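Local coordinates for protein oxaloacetate acetyl hydrolase (Cryphonectria parasitica, PDB 3M0J) that belongs to the phosphoenolpyruvate phosphomutase family, has a TIM-type beta/alpha barrel, and holds manganese together with 2,2-difluoro-3,3-dihydroxybutanedioic acid, at residues 164-169 / 192-197; 92-97 / 119-124; 23-28 / 45-50. All blocks are in the same frame, centred on the assembly; numbering follows the deposited sequence.

From the N terminus, contact 3 comes first: it closes the loop from strand 27-32 through helix 35-43 to strand 49-51. Contact 2 closes a later beta-alpha-beta unit, from strand 91-94 through helix 102-114 to strand 119-122, and contact 1 follows, from strand 164-169 through helix 177-189 to strand 194-197. The three loops run in series and neither nest nor cross. All reach the same parallel sheet, where strand 49-51 adjoins 91-94 and strand 119-122 adjoins 164-169, so contact 2 touches both of the others. Tyr50, Asp94 and Arg168 bring the three together at the bound 2,2-difluoro-3,3-dihydroxybutanedioic acid.

Contact 1: residues 164-169 / 192-197; sequences VLIART and ADVGLL. With OAF (2,2-difluoro-3,3-dihydroxybutanedioic acid), chain B.
Leu165 O is gripped twice by the facing segment, by Asp193 N at 2.8 Å and Val194 N at 3.3 Å. Leu165 N in turn donates to Asp193 OD2 (2.9 Å), almost straight at 170° and onto the anti lone pair, so a carboxylate stands in for a backbone acceptor where the pairing begins; Lys156 and Arg17 form salt bridges with it, which probably balance its charge. Beyond it the backbones bond in regular parallel fashion, Ala167 N to Val194 O, Leu196 N to Ala167 O and Thr169 N to Leu196 O. These are consecutive strands of the TIM-type barrel, joined by a beta-alpha-beta crossover through helix 177-189. Apolar packing serves both faces. Ile166 lies alongside Val194, CG1 against CB at 3.7 Å, and its CG2 meets Leu196 CB at 3.8 Å. On the opposite face Ala167 CB touches Ala192 CB at 3.7 Å, methyls small enough for helices 142-158 and 177-189 to pack closely on Ala167. Arg168, with CG anti to the backbone N (chi1 167°) and its chain extended along Leu196, meets 2,2-difluoro-3,3-dihydroxybutanedioic acid edge-on, NH1 bonding to its O3 at 2.7 Å and NH2 to its O5 at 2.9 Å, while Asp170 holds NE.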
# COMPACT_ATOMS: atom_id res chain seq x y z
N VAL A 164 -22.24 -12.01 0.95
CA VAL A 164 -22.76 -12.86 2.01
C VAL A 164 -22.17 -12.40 3.35
O VAL A 164 -20.97 -12.58 3.60
CB VAL A 164 -22.41 -14.34 1.73
CG1 VAL A 164 -22.80 -15.23 2.90
CG2 VAL A 164 -23.09 -14.80 0.42
N LEU A 165 -23.01 -11.80 4.18
CA LEU A 165 -22.54 -11.28 5.47
C LEU A 165 -22.73 -12.34 6.55
O LEU A 165 -23.86 -12.78 6.79
CB LEU A 165 -23.26 -9.98 5.85
CG LEU A 165 -22.79 -9.44 7.21
CD1 LEU A 165 -21.32 -9.00 7.18
CD2 LEU A 165 -23.67 -8.30 7.71
N ILE A 166 -21.63 -12.73 7.19
CA ILE A 166 -21.66 -13.74 8.24
C ILE A 166 -21.51 -13.03 9.58
O ILE A 166 -20.51 -12.33 9.80
CB ILE A 166 -20.50 -14.76 8.06
CG1 ILE A 166 -20.65 -15.50 6.73
CG2 ILE A 166 -20.47 -15.75 9.22
CD1 ILE A 166 -19.32 -15.73 5.98
N ALA A 167 -22.50 -13.19 10.44
CA ALA A 167 -22.47 -12.61 11.77
C ALA A 167 -21.78 -13.57 12.72
O ALA A 167 -22.29 -14.65 13.00
CB ALA A 167 -23.89 -12.31 12.26
N ARG A 168 -20.62 -13.16 13.20
CA ARG A 168 -19.85 -13.98 14.13
C ARG A 168 -20.03 -13.45 15.54
O ARG A 168 -19.98 -12.24 15.76
CB ARG A 168 -18.38 -13.94 13.74
CG ARG A 168 -17.46 -14.49 14.83
CD ARG A 168 -16.01 -14.60 14.32
NE ARG A 168 -15.06 -14.65 15.44
CZ ARG A 168 -13.77 -14.97 15.30
NH1 ARG A 168 -13.28 -15.31 14.11
NH2 ARG A 168 -12.98 -14.94 16.37
N THR A 169 -20.24 -14.36 16.49
CA THR A 169 -20.21 -13.97 17.90
C THR A 169 -19.13 -14.71 18.66
O THR A 169 -19.01 -15.93 18.60
CB THR A 169 -21.58 -14.14 18.62
OG1 THR A 169 -21.43 -13.70 19.98
CG2 THR A 169 -22.02 -15.60 18.62
N ALA A 192 -28.14 -10.27 8.51
CA ALA A 192 -26.99 -11.14 8.28
C ALA A 192 -27.47 -12.41 7.59
O ALA A 192 -28.58 -12.89 7.84
CB ALA A 192 -26.26 -11.47 9.59
N ASP A 193 -26.64 -12.93 6.69
CA ASP A 193 -27.00 -14.07 5.85
C ASP A 193 -26.70 -15.43 6.48
O ASP A 193 -27.37 -16.41 6.18
CB ASP A 193 -26.27 -13.96 4.52
CG ASP A 193 -26.67 -12.72 3.75
OD1 ASP A 193 -27.83 -12.65 3.30
OD2 ASP A 193 -25.84 -11.80 3.60
N VAL A 194 -25.68 -15.47 7.34
CA VAL A 194 -25.17 -16.71 7.92
C VAL A 194 -24.68 -16.36 9.32
O VAL A 194 -24.24 -15.23 9.56
CB VAL A 194 -23.94 -17.23 7.11
CG1 VAL A 194 -23.36 -18.51 7.73
CG2 VAL A 194 -24.31 -17.42 5.62
N GLY A 195 -24.76 -17.31 10.25
CA GLY A 195 -24.29 -17.07 11.60
C GLY A 195 -23.06 -17.90 11.87
O GLY A 195 -22.90 -18.98 11.30
N LEU A 196 -22.18 -17.40 12.73
CA LEU A 196 -20.99 -18.13 13.13
C LEU A 196 -20.85 -18.03 14.64
O LEU A 196 -20.53 -16.95 15.17
CB LEU A 196 -19.75 -17.58 12.43
CG LEU A 196 -18.34 -17.87 12.95
CD1 LEU A 196 -18.09 -19.31 13.35
CD2 LEU A 196 -17.32 -17.40 11.92
N LEU A 197 -21.12 -19.12 15.34
CA LEU A 197 -20.86 -19.18 16.77
C LEU A 197 -19.42 -19.67 16.93
O LEU A 197 -19.12 -20.82 16.60
CB LEU A 197 -21.86 -20.10 17.50
CG LEU A 197 -22.02 -19.91 19.02
CD1 LEU A 197 -23.25 -20.62 19.56
CD2 LEU A 197 -20.77 -20.37 19.78
O2 OAF B . -8.50 -17.18 10.92
C1 OAF B . -9.03 -16.33 11.56
O1 OAF B . -8.52 -15.04 11.57
C2 OAF B . -10.14 -16.66 12.56
O4 OAF B . -11.02 -17.62 12.01
O3 OAF B . -10.89 -15.50 12.84
C3 OAF B . -9.43 -17.20 13.83
F1 OAF B . -9.07 -18.50 13.62
F2 OAF B . -8.31 -16.49 14.14
C4 OAF B . -10.38 -17.09 15.01
O5 OAF B . -10.37 -16.11 15.70
O6 OAF B . -11.13 -18.21 15.34

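Contact 2: residues 92-97 / 119-124; sequences IADMDT and GAHLED. With MN (manganese (II) ion), chain C; OAF (2,2-difluoro-3,3-dihydroxybutanedioic acid), chain B.
His121 has its CG wedged between backbone N and carbonyl carbon (chi1 64°), whereas Asp94 has CG anti to the backbone N (chi1 -165°); together these torsions bring one face of the imidazole against the Asp94 backbone at CA. Asp94 CA sits over that face, 3.8 Å from the centroid in a CH-pi contact. From there Asp94 OD2 binds manganese at 2.1 Å. Two ligand oxygens and three waters complete six-coordination, so a single carboxylate suffices as the protein's direct grip. The other acids form a second shell: Asp96 OD1 receives a bond from one metal-bound water at 2.7 Å, its OD2 being hydrogen-bonded to Tyr99 OH, and another metal-bound water lies 2.6 Å from Glu123 OE1, probably a hydrogen bond. Lys129 forms salt bridges with both Asp96 and Glu123, which probably eases the crowding of negative charge.

Backbone bonds hold these groups in place. Ala93 N donates to Gly119 O at 2.9 Å; further along, Met95 N reaches His121 O at 3.1 Å and Glu123 N reaches Asp96 O at 2.9 Å. Met95, flexible and apolar, lays CG on Ala120 CB at 3.7 Å. This is a beta-alpha-beta unit of the barrel, its metal site at the C-terminal strand ends. Helix 102-114 packs on Met95 and helix 142-158 on Leu122, strand 164-169 flanks 119-122, and Tyr50 of strand 49-51 hydrogen-bonds His121 NE2.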
# COMPACT_ATOMS: atom_id res chain seq x y z
N ILE A 92 -14.40 -15.98 0.96
CA ILE A 92 -15.00 -15.47 2.15
C ILE A 92 -13.80 -14.89 2.92
O ILE A 92 -12.81 -15.59 3.12
CB ILE A 92 -15.68 -16.56 3.00
CG1 ILE A 92 -16.94 -17.07 2.30
CG2 ILE A 92 -16.03 -16.00 4.37
CD1 ILE A 92 -17.57 -18.31 2.98
N ALA A 93 -13.89 -13.63 3.32
CA ALA A 93 -12.77 -13.01 4.04
C ALA A 93 -13.15 -12.55 5.44
O ALA A 93 -14.21 -11.98 5.65
CB ALA A 93 -12.19 -11.81 3.23
N ASP A 94 -12.28 -12.82 6.41
CA ASP A 94 -12.38 -12.25 7.75
C ASP A 94 -12.49 -10.74 7.62
O ASP A 94 -11.85 -10.19 6.85
CB ASP A 94 -11.08 -12.59 8.46
CG ASP A 94 -11.14 -12.40 9.95
OD1 ASP A 94 -12.07 -11.73 10.45
OD2 ASP A 94 -10.21 -12.93 10.61
N MET A 95 -13.33 -10.06 8.32
CA MET A 95 -13.38 -8.63 8.37
C MET A 95 -13.37 -8.20 9.83
O MET A 95 -13.66 -7.06 10.17
CB MET A 95 -14.51 -7.94 7.58
CG MET A 95 -15.94 -8.26 8.06
SD MET A 95 -17.20 -7.21 7.26
CE MET A 95 -16.90 -5.66 8.09
N ASP A 96 -13.02 -9.15 10.70
CA ASP A 96 -12.80 -8.82 12.10
C ASP A 96 -13.98 -8.05 12.66
O ASP A 96 -15.11 -8.50 12.53
CB ASP A 96 -11.47 -8.06 12.27
CG ASP A 96 -10.27 -8.92 11.95
OD1 ASP A 96 -9.91 -9.76 12.80
OD2 ASP A 96 -9.67 -8.76 10.86
N THR A 97 -13.71 -6.90 13.27
CA THR A 97 -14.74 -6.06 13.87
C THR A 97 -15.27 -5.00 12.91
O THR A 97 -16.16 -4.23 13.29
CB THR A 97 -14.12 -5.28 15.02
OG1 THR A 97 -12.94 -4.63 14.53
CG2 THR A 97 -13.71 -6.23 16.12
N GLY A 119 -17.98 -12.76 0.49
CA GLY A 119 -18.61 -12.60 1.78
C GLY A 119 -17.56 -12.37 2.84
O GLY A 119 -16.36 -12.42 2.56
N ALA A 120 -18.02 -12.12 4.07
CA ALA A 120 -17.10 -11.82 5.16
C ALA A 120 -17.77 -12.05 6.50
O ALA A 120 -18.99 -11.90 6.61
CB ALA A 120 -16.59 -10.38 5.06
N HIS A 121 -16.97 -12.41 7.50
CA HIS A 121 -17.49 -12.54 8.86
C HIS A 121 -17.12 -11.35 9.74
O HIS A 121 -15.98 -10.87 9.73
CB HIS A 121 -17.16 -13.89 9.51
CG HIS A 121 -15.69 -14.17 9.71
ND1 HIS A 121 -14.95 -13.57 10.71
CD2 HIS A 121 -14.87 -15.05 9.09
CE1 HIS A 121 -13.72 -14.07 10.69
NE2 HIS A 121 -13.65 -14.96 9.72
N LEU A 122 -18.13 -10.85 10.46
CA LEU A 122 -18.04 -9.63 11.25
C LEU A 122 -18.43 -9.98 12.68
O LEU A 122 -19.50 -10.54 12.89
CB LEU A 122 -19.00 -8.58 10.65
CG LEU A 122 -19.33 -7.32 11.44
CD1 LEU A 122 -18.06 -6.57 11.78
CD2 LEU A 122 -20.27 -6.45 10.61
N GLU A 123 -17.56 -9.67 13.64
CA GLU A 123 -17.69 -10.16 15.01
C GLU A 123 -18.04 -9.07 16.02
O GLU A 123 -18.09 -7.87 15.69
CB GLU A 123 -16.42 -10.89 15.45
CG GLU A 123 -15.20 -9.98 15.53
CD GLU A 123 -13.89 -10.75 15.37
OE1 GLU A 123 -13.81 -11.61 14.47
OE2 GLU A 123 -12.94 -10.47 16.14
N ASP A 124 -18.34 -9.51 17.23
CA ASP A 124 -18.75 -8.63 18.31
C ASP A 124 -17.65 -8.38 19.34
O ASP A 124 -17.92 -7.90 20.43
CB ASP A 124 -20.00 -9.18 19.00
CG ASP A 124 -19.80 -10.58 19.53
OD1 ASP A 124 -18.75 -11.19 19.25
OD2 ASP A 124 -20.71 -11.07 20.24
MN MN C . -9.87 -13.58 12.58
O2 OAF B . -8.50 -17.18 10.92
C1 OAF B . -9.03 -16.33 11.56
O1 OAF B . -8.52 -15.04 11.57
C2 OAF B . -10.14 -16.66 12.56
O4 OAF B . -11.02 -17.62 12.01
O3 OAF B . -10.89 -15.50 12.84
C3 OAF B . -9.43 -17.20 13.83
F1 OAF B . -9.07 -18.50 13.62
F2 OAF B . -8.31 -16.49 14.14
C4 OAF B . -10.38 -17.09 15.01
O5 OAF B . -10.37 -16.11 15.70
O6 OAF B . -11.13 -18.21 15.34
O HOH W 1 -11.75 -12.44 13.09
O HOH W 2 -15.26 -11.47 12.38
O HOH W 3 -8.40 -12.01 12.58
O HOH W 4 -9.33 -13.65 14.73

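Contact 3: residues 23-28 / 45-50; sequences TDELIV and GFKSLY. With OAF (2,2-difluoro-3,3-dihydroxybutanedioic acid), chain B.
Glu25 and Lys47 meet near the surface, where their side chains cross at about a right angle. They form a salt bridge, Lys47 NZ to Glu25 OE1 at 3.2 Å, on the syn lone pair, with OE2 also near at 3.5 Å; long, flexible charged chains suit so open a place. Deeper in, the contact turns apolar. Ile27 CG2 rests on Ser48 CB at 3.7 Å, and Val28 CG1 approaches Phe46 CE1 at 4.3 Å. A water joins the two backbones, donating to Val28 O at 2.7 Å and accepting from Lys47 N at 2.8 Å. It spans a gap: the CA atoms of Val28 and Ser48 are 6.6 Å apart.

The segments lead into the starts of two neighbouring parallel strands in the TIM-type barrel, joined as a beta-alpha-beta unit by helix 35-43; direct backbone pairing appears further on, between Tyr50 and Pro30. Gly45 ends the helix in a Schellman motif, its positive phi of 84° being easy for glycine, and so turns the chain toward Phe46.

Further out, Ser48 has OG anti to the backbone N (chi1 -173°) and bonds it to Pro90 O, a short polar group tying this turn to the residue just before strand 91-94. Phe46 packs on Pro30 and on Arg266 of a neighbouring subunit, while Arg242 holds Glu25 O. At the far end Tyr50 OH accepts a hydrogen bond from O4 of 2,2-difluoro-3,3-dihydroxybutanedioic acid.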
# COMPACT_ATOMS: atom_id res chain seq x y z
N THR A 23 -28.23 -24.89 -3.16
CA THR A 23 -27.74 -26.24 -2.90
C THR A 23 -27.84 -26.53 -1.41
O THR A 23 -28.07 -25.63 -0.60
CB THR A 23 -26.28 -26.45 -3.36
OG1 THR A 23 -25.37 -25.91 -2.38
CG2 THR A 23 -26.03 -25.79 -4.72
N ASP A 24 -27.66 -27.79 -1.04
CA ASP A 24 -27.67 -28.18 0.36
C ASP A 24 -26.27 -28.63 0.78
O ASP A 24 -26.07 -29.16 1.88
CB ASP A 24 -28.70 -29.28 0.60
OD1 ASP A 24 -30.50 -27.91 1.32
N GLU A 25 -25.30 -28.41 -0.11
CA GLU A 25 -23.93 -28.83 0.11
C GLU A 25 -23.31 -28.06 1.28
O GLU A 25 -23.70 -26.95 1.63
CB GLU A 25 -23.07 -28.48 -1.11
CG GLU A 25 -23.47 -29.15 -2.41
CD GLU A 25 -22.54 -28.76 -3.56
OE1 GLU A 25 -21.45 -28.21 -3.28
OE2 GLU A 25 -22.91 -29.00 -4.73
N LEU A 26 -22.33 -28.71 1.88
CA LEU A 26 -21.60 -28.15 2.98
C LEU A 26 -20.48 -27.52 2.16
O LEU A 26 -19.78 -28.22 1.44
CB LEU A 26 -21.01 -29.11 4.00
CG LEU A 26 -19.96 -28.47 4.91
CD1 LEU A 26 -20.61 -27.41 5.78
CD2 LEU A 26 -19.30 -29.54 5.76
N ILE A 27 -20.33 -26.21 2.27
CA ILE A 27 -19.33 -25.50 1.48
C ILE A 27 -18.03 -25.49 2.27
O ILE A 27 -17.93 -24.86 3.33
CB ILE A 27 -19.79 -24.06 1.16
CG1 ILE A 27 -21.17 -24.10 0.48
CG2 ILE A 27 -18.77 -23.34 0.27
CD1 ILE A 27 -21.91 -22.78 0.49
N VAL A 28 -17.05 -26.22 1.76
CA VAL A 28 -15.78 -26.33 2.45
C VAL A 28 -14.75 -25.31 1.98
O VAL A 28 -14.39 -25.27 0.79
CB VAL A 28 -15.23 -27.75 2.32
CG1 VAL A 28 -13.80 -27.83 2.88
CG2 VAL A 28 -16.18 -28.74 3.00
N GLY A 45 -8.90 -27.53 -6.62
CA GLY A 45 -10.31 -27.52 -6.97
C GLY A 45 -11.30 -27.24 -5.86
O GLY A 45 -12.48 -27.61 -5.97
N PHE A 46 -10.86 -26.62 -4.78
CA PHE A 46 -11.81 -26.21 -3.75
C PHE A 46 -12.81 -25.23 -4.35
O PHE A 46 -12.46 -24.43 -5.21
CB PHE A 46 -11.10 -25.62 -2.54
CG PHE A 46 -10.43 -26.65 -1.70
CD1 PHE A 46 -11.13 -27.31 -0.70
CD2 PHE A 46 -9.12 -27.01 -1.93
CE1 PHE A 46 -10.52 -28.28 0.08
CE2 PHE A 46 -8.50 -27.99 -1.16
CZ PHE A 46 -9.22 -28.63 -0.16
N LYS A 47 -14.06 -25.32 -3.90
CA LYS A 47 -15.16 -24.56 -4.49
C LYS A 47 -15.32 -23.18 -3.87
O LYS A 47 -16.09 -22.35 -4.36
CB LYS A 47 -16.48 -25.33 -4.35
CG LYS A 47 -16.50 -26.63 -5.14
CD LYS A 47 -17.85 -27.32 -5.07
CE LYS A 47 -18.90 -26.58 -5.90
NZ LYS A 47 -20.14 -27.39 -6.07
N SER A 48 -14.59 -22.93 -2.80
CA SER A 48 -14.65 -21.66 -2.10
C SER A 48 -13.43 -21.59 -1.21
O SER A 48 -12.92 -22.63 -0.77
CB SER A 48 -15.92 -21.56 -1.25
OG SER A 48 -16.07 -20.25 -0.70
N LEU A 49 -12.95 -20.38 -0.97
CA LEU A 49 -11.77 -20.14 -0.15
C LEU A 49 -12.12 -19.25 1.03
O LEU A 49 -13.10 -18.52 1.01
CB LEU A 49 -10.68 -19.45 -0.98
CG LEU A 49 -9.68 -20.33 -1.75
CD1 LEU A 49 -10.35 -21.35 -2.62
CD2 LEU A 49 -8.77 -19.44 -2.58
N TYR A 50 -11.31 -19.34 2.08
CA TYR A 50 -11.48 -18.45 3.21
C TYR A 50 -10.16 -17.73 3.48
O TYR A 50 -9.10 -18.37 3.53
CB TYR A 50 -11.88 -19.25 4.45
CG TYR A 50 -11.75 -18.46 5.70
CD1 TYR A 50 -12.55 -17.33 5.92
CD2 TYR A 50 -10.81 -18.80 6.66
CE1 TYR A 50 -12.42 -16.58 7.08
CE2 TYR A 50 -10.68 -18.06 7.82
CZ TYR A 50 -11.48 -16.95 8.02
OH TYR A 50 -11.33 -16.22 9.16
O2 OAF B . -8.50 -17.18 10.92
C1 OAF B . -9.03 -16.33 11.56
O1 OAF B . -8.52 -15.04 11.57
C2 OAF B . -10.14 -16.66 12.56
O4 OAF B . -11.02 -17.62 12.01
O3 OAF B . -10.89 -15.50 12.84
C3 OAF B . -9.43 -17.20 13.83
F1 OAF B . -9.07 -18.50 13.62
F2 OAF B . -8.31 -16.49 14.14
C4 OAF B . -10.38 -17.09 15.01
O5 OAF B . -10.37 -16.11 15.70
O6 OAF B . -11.13 -18.21 15.34
O HOH W 5 -14.63 -26.71 -1.49